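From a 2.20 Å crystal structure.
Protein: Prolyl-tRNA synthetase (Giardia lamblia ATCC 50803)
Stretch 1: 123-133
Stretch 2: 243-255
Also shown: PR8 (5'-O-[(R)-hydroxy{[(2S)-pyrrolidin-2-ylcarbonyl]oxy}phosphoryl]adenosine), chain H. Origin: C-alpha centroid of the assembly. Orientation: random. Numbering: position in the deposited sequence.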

# COMPACT_ATOMS: atom_id res chain seq x y z
N SER B 123 10.58 -1.84 -13.88
CA SER B 123 9.64 -1.07 -14.68
C SER B 123 10.20 0.03 -15.60
O SER B 123 9.43 0.78 -16.19
CB SER B 123 8.54 -0.51 -13.78
OG SER B 123 8.00 -1.54 -12.97
N GLU B 124 11.53 0.11 -15.75
CA GLU B 124 12.14 1.14 -16.60
C GLU B 124 11.44 1.30 -17.95
O GLU B 124 11.06 2.40 -18.32
CB GLU B 124 13.63 0.89 -16.83
CG GLU B 124 14.52 1.26 -15.65
CD GLU B 124 14.52 0.23 -14.53
OE1 GLU B 124 13.94 -0.87 -14.70
OE2 GLU B 124 15.10 0.52 -13.47
N THR B 125 11.28 0.20 -18.69
CA THR B 125 10.82 0.29 -20.08
C THR B 125 9.40 0.85 -20.17
O THR B 125 9.09 1.63 -21.08
CB THR B 125 10.92 -1.08 -20.81
OG1 THR B 125 10.16 -2.07 -20.10
CG2 THR B 125 12.36 -1.54 -20.90
N ALA B 126 8.56 0.49 -19.21
CA ALA B 126 7.18 0.96 -19.13
C ALA B 126 7.12 2.41 -18.68
O ALA B 126 6.43 3.22 -19.28
CB ALA B 126 6.37 0.06 -18.20
N ILE B 127 7.86 2.74 -17.62
CA ILE B 127 7.83 4.09 -17.07
C ILE B 127 8.43 5.13 -18.02
O ILE B 127 7.87 6.21 -18.18
CB ILE B 127 8.52 4.16 -15.69
CG1 ILE B 127 7.65 3.44 -14.66
CG2 ILE B 127 8.73 5.62 -15.27
CD1 ILE B 127 8.37 3.08 -13.39
N TYR B 128 9.55 4.80 -18.67
CA TYR B 128 10.22 5.77 -19.54
C TYR B 128 9.46 5.96 -20.87
O TYR B 128 9.51 7.04 -21.45
CB TYR B 128 11.70 5.42 -19.74
CG TYR B 128 12.45 5.20 -18.43
CD1 TYR B 128 12.00 5.77 -17.23
CD2 TYR B 128 13.61 4.42 -18.39
CE1 TYR B 128 12.67 5.56 -16.03
CE2 TYR B 128 14.29 4.21 -17.19
CZ TYR B 128 13.81 4.78 -16.02
OH TYR B 128 14.46 4.58 -14.83
N SER B 129 8.73 4.94 -21.32
CA SER B 129 7.79 5.11 -22.43
C SER B 129 6.73 6.16 -22.08
O SER B 129 6.33 6.93 -22.94
CB SER B 129 7.10 3.78 -22.79
OG SER B 129 8.04 2.81 -23.21
N MET B 130 6.30 6.20 -20.82
CA MET B 130 5.37 7.25 -20.37
C MET B 130 6.06 8.59 -20.11
O MET B 130 5.49 9.63 -20.40
CB MET B 130 4.55 6.80 -19.16
CG MET B 130 3.68 5.56 -19.44
SD MET B 130 2.52 5.73 -20.83
CE MET B 130 1.50 7.08 -20.21
N PHE B 131 7.27 8.58 -19.56
CA PHE B 131 8.05 9.84 -19.41
C PHE B 131 8.18 10.58 -20.74
O PHE B 131 8.17 11.82 -20.79
CB PHE B 131 9.45 9.56 -18.86
CG PHE B 131 9.50 9.33 -17.36
CD1 PHE B 131 8.35 9.07 -16.61
CD2 PHE B 131 10.73 9.33 -16.70
CE1 PHE B 131 8.42 8.85 -15.23
CE2 PHE B 131 10.81 9.11 -15.32
CZ PHE B 131 9.65 8.87 -14.58
N SER B 132 8.31 9.82 -21.83
CA SER B 132 8.38 10.38 -23.19
C SER B 132 7.19 11.26 -23.52
O SER B 132 7.32 12.24 -24.24
CB SER B 132 8.46 9.24 -24.21
OG SER B 132 8.84 9.73 -25.49
N LYS B 133 6.02 10.90 -22.99
CA LYS B 133 4.80 11.68 -23.17
C LYS B 133 4.67 12.81 -22.15
O LYS B 133 4.25 13.91 -22.49
CB LYS B 133 3.58 10.75 -23.10
CG LYS B 133 3.63 9.59 -24.09
CD LYS B 133 2.41 8.69 -23.96
CE LYS B 133 2.48 7.50 -24.92
NZ LYS B 133 3.65 6.65 -24.60
N ASN B 243 22.42 5.59 -11.65
CA ASN B 243 22.44 6.71 -12.57
C ASN B 243 22.41 6.11 -13.97
O ASN B 243 23.37 5.48 -14.40
CB ASN B 243 23.69 7.57 -12.36
CG ASN B 243 23.63 8.91 -13.10
OD1 ASN B 243 23.02 9.02 -14.16
ND2 ASN B 243 24.27 9.93 -12.54
N LEU B 244 21.28 6.27 -14.66
CA LEU B 244 21.07 5.66 -15.96
C LEU B 244 21.56 6.54 -17.12
O LEU B 244 21.52 6.13 -18.28
CB LEU B 244 19.59 5.33 -16.14
CG LEU B 244 19.00 4.41 -15.07
CD1 LEU B 244 17.54 4.11 -15.40
CD2 LEU B 244 19.81 3.11 -14.96
N GLY B 245 22.05 7.74 -16.79
CA GLY B 245 22.54 8.68 -17.78
C GLY B 245 21.44 9.12 -18.72
O GLY B 245 20.30 9.35 -18.31
N GLN B 246 21.79 9.21 -20.00
CA GLN B 246 20.85 9.62 -21.04
C GLN B 246 20.47 8.46 -21.97
O GLN B 246 19.70 8.65 -22.91
CB GLN B 246 21.45 10.77 -21.85
CG GLN B 246 21.49 12.07 -21.09
CD GLN B 246 22.40 13.10 -21.73
OE1 GLN B 246 23.58 12.84 -21.97
NE2 GLN B 246 21.85 14.29 -22.01
N ARG B 247 20.99 7.26 -21.70
CA ARG B 247 20.81 6.10 -22.57
C ARG B 247 19.35 5.74 -22.82
O ARG B 247 18.94 5.57 -23.98
CB ARG B 247 21.54 4.87 -22.00
CG ARG B 247 23.05 4.87 -22.24
CD ARG B 247 23.81 3.96 -21.27
NE ARG B 247 23.47 2.54 -21.42
CZ ARG B 247 23.88 1.75 -22.40
NH1 ARG B 247 23.50 0.47 -22.42
NH2 ARG B 247 24.66 2.20 -23.39
N PHE B 248 18.58 5.63 -21.75
CA PHE B 248 17.16 5.31 -21.84
C PHE B 248 16.35 6.45 -22.48
O PHE B 248 15.37 6.20 -23.19
CB PHE B 248 16.58 4.98 -20.46
CG PHE B 248 16.83 3.56 -20.01
CD1 PHE B 248 15.95 2.54 -20.36
CD2 PHE B 248 17.91 3.25 -19.22
CE1 PHE B 248 16.16 1.24 -19.94
CE2 PHE B 248 18.13 1.96 -18.79
CZ PHE B 248 17.25 0.96 -19.14
N SER B 249 16.77 7.69 -22.24
CA SER B 249 16.10 8.86 -22.83
C SER B 249 16.22 8.87 -24.34
O SER B 249 15.28 9.27 -25.05
CB SER B 249 16.69 10.15 -22.27
OG SER B 249 16.56 10.22 -20.86
N SER B 250 17.37 8.45 -24.85
CA SER B 250 17.56 8.31 -26.30
C SER B 250 16.73 7.15 -26.83
O SER B 250 16.07 7.27 -27.85
CB SER B 250 19.03 8.08 -26.64
OG SER B 250 19.20 8.01 -28.04
N THR B 251 16.77 6.02 -26.14
CA THR B 251 16.06 4.82 -26.59
C THR B 251 14.55 5.04 -26.59
O THR B 251 13.88 4.68 -27.54
CB THR B 251 16.41 3.59 -25.71
OG1 THR B 251 17.83 3.43 -25.68
CG2 THR B 251 15.76 2.33 -26.27
N PHE B 252 14.03 5.67 -25.54
CA PHE B 252 12.58 5.88 -25.42
C PHE B 252 12.12 7.27 -25.90
O PHE B 252 10.96 7.63 -25.73
CB PHE B 252 12.12 5.56 -23.99
CG PHE B 252 12.25 4.11 -23.66
CD1 PHE B 252 11.23 3.22 -23.97
CD2 PHE B 252 13.43 3.60 -23.11
CE1 PHE B 252 11.36 1.87 -23.70
CE2 PHE B 252 13.56 2.24 -22.85
CZ PHE B 252 12.52 1.38 -23.15
N ASP B 253 13.03 8.01 -26.54
CA ASP B 253 12.72 9.32 -27.11
C ASP B 253 12.12 10.28 -26.09
O ASP B 253 11.04 10.84 -26.30
CB ASP B 253 11.78 9.17 -28.32
CG ASP B 253 12.43 8.47 -29.49
OD1 ASP B 253 13.34 7.64 -29.27
OD2 ASP B 253 12.03 8.76 -30.64
N ILE B 254 12.82 10.42 -24.96
CA ILE B 254 12.48 11.42 -23.97
C ILE B 254 13.30 12.66 -24.26
O ILE B 254 14.53 12.66 -24.12
CB ILE B 254 12.77 10.96 -22.52
CG1 ILE B 254 12.14 9.60 -22.22
CG2 ILE B 254 12.25 12.02 -21.55
CD1 ILE B 254 12.41 9.10 -20.84
N LEU B 255 12.60 13.72 -24.65
CA LEU B 255 13.24 14.96 -25.01
C LEU B 255 12.45 16.11 -24.39
O LEU B 255 11.23 16.06 -24.31
CB LEU B 255 13.27 15.11 -26.54
CG LEU B 255 14.30 14.26 -27.31
CD1 LEU B 255 14.00 14.35 -28.81
CD2 LEU B 255 15.73 14.73 -27.01
C PR8 H . 16.76 -2.06 -9.86
N PR8 H . 15.09 -0.92 -11.18
O PR8 H . 16.11 -3.07 -10.14
P PR8 H . 18.27 -3.46 -8.46
N1 PR8 H . 14.35 -11.32 -4.31
C2 PR8 H . 14.23 -10.34 -3.42
N3 PR8 H . 14.73 -9.12 -3.64
C4 PR8 H . 15.39 -8.84 -4.76
C5 PR8 H . 15.55 -9.84 -5.71
C6 PR8 H . 15.01 -11.10 -5.47
N6 PR8 H . 15.14 -12.08 -6.37
N7 PR8 H . 16.23 -9.33 -6.73
C8 PR8 H . 16.49 -8.05 -6.44
N9 PR8 H . 15.99 -7.74 -5.24
CA PR8 H . 16.30 -0.70 -10.36
CB PR8 H . 15.87 0.15 -9.18
CD PR8 H . 14.07 0.01 -10.72
CG PR8 H . 14.34 0.11 -9.21
C1' PR8 H . 16.10 -6.40 -4.58
O10 PR8 H . 17.91 -2.03 -9.14
O1P PR8 H . 18.73 -4.47 -9.44
C2' PR8 H . 17.56 -6.05 -4.18
O2' PR8 H . 17.57 -5.40 -2.90
O2P PR8 H . 19.42 -3.13 -7.39
C3' PR8 H . 17.96 -5.03 -5.21
O3' PR8 H . 19.00 -4.20 -4.70
C4' PR8 H . 16.65 -4.27 -5.26
O4' PR8 H . 15.71 -5.34 -5.51
C5' PR8 H . 16.70 -3.25 -6.38
O5' PR8 H . 16.97 -3.90 -7.61

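This is a mostly apolar, aromatic-rich packing of one helix against a turn, a short helix and the loop that follows it, with a single serine hydroxyl supplying the polar link at one end. Residues 124-133 form the helix on one side; on the other, a type II' turn from Leu 244 to Arg 247 leads into helix 247-251, and Phe 252 is the first residue to leave helical geometry. The backbones come closest at this exit: the CA atoms of Ser 132 and Ile 254 lie 4.3 Å apart, against 5.7 Å for CA of Ser 129 and CA of Phe 252. About 503 Å² is buried, both sides summed.

The helix presents Glu 124, Tyr 128 and, a turn further on, Phe 131 and Ser 132, while Ala 126 and Met 130 point away. Tyr 128 is the hub. Its ring turns an edge toward the face of Phe 248, with centroids 5.3 Å apart and planes at 73°, an arrangement that sets ring hydrogens against a π face; Tyr 128 CD2 lies 3.6 Å from Phe 248 CD1. Farther out on the same ring, CE2 of Tyr 128 meets CD1 of Leu 244 at 3.7 Å. At the base of the side chain, CB of Tyr 128 packs on CD1 of Ile 254 at 3.9 Å, and the same methyl carbon reaches CB of Phe 131 at 3.6 Å. One isoleucine methyl thus touches two helical side chains at once.

Phe 252 lies beside the helix where polar atoms are already occupied. Ser 129 OG donates to Thr 125 O at 2.7 Å, a bond back to the preceding turn, so this hydroxyl can sit 3.3 Å from Phe 252 CD1 without leaving its proton unpaired. Thr 125 CG2 adds a methyl contact, 3.7 Å from Phe 252 CZ.

Ser 132 closes the contact. Its OG, with chi1 in the t well, lies 2.6 Å from Asp 253 O and 3.0 Å from Phe 252 O; both carbonyls are within hydrogen-bonding reach of its one proton. The short side chain suits the close backbone approach, and the link ties the helix to main-chain atoms of the loop. Asp 253 adopts left-handed phi/psi of 55/52°, and its side-chain end leads away from the helix.

At the opposite end, Glu 124 combines packing with ligand binding: its CB lies 4.0 Å from Phe 248 CE1, while its OE2 approaches the N atom of PR8, the prolyl-adenylate, at 2.7 Å.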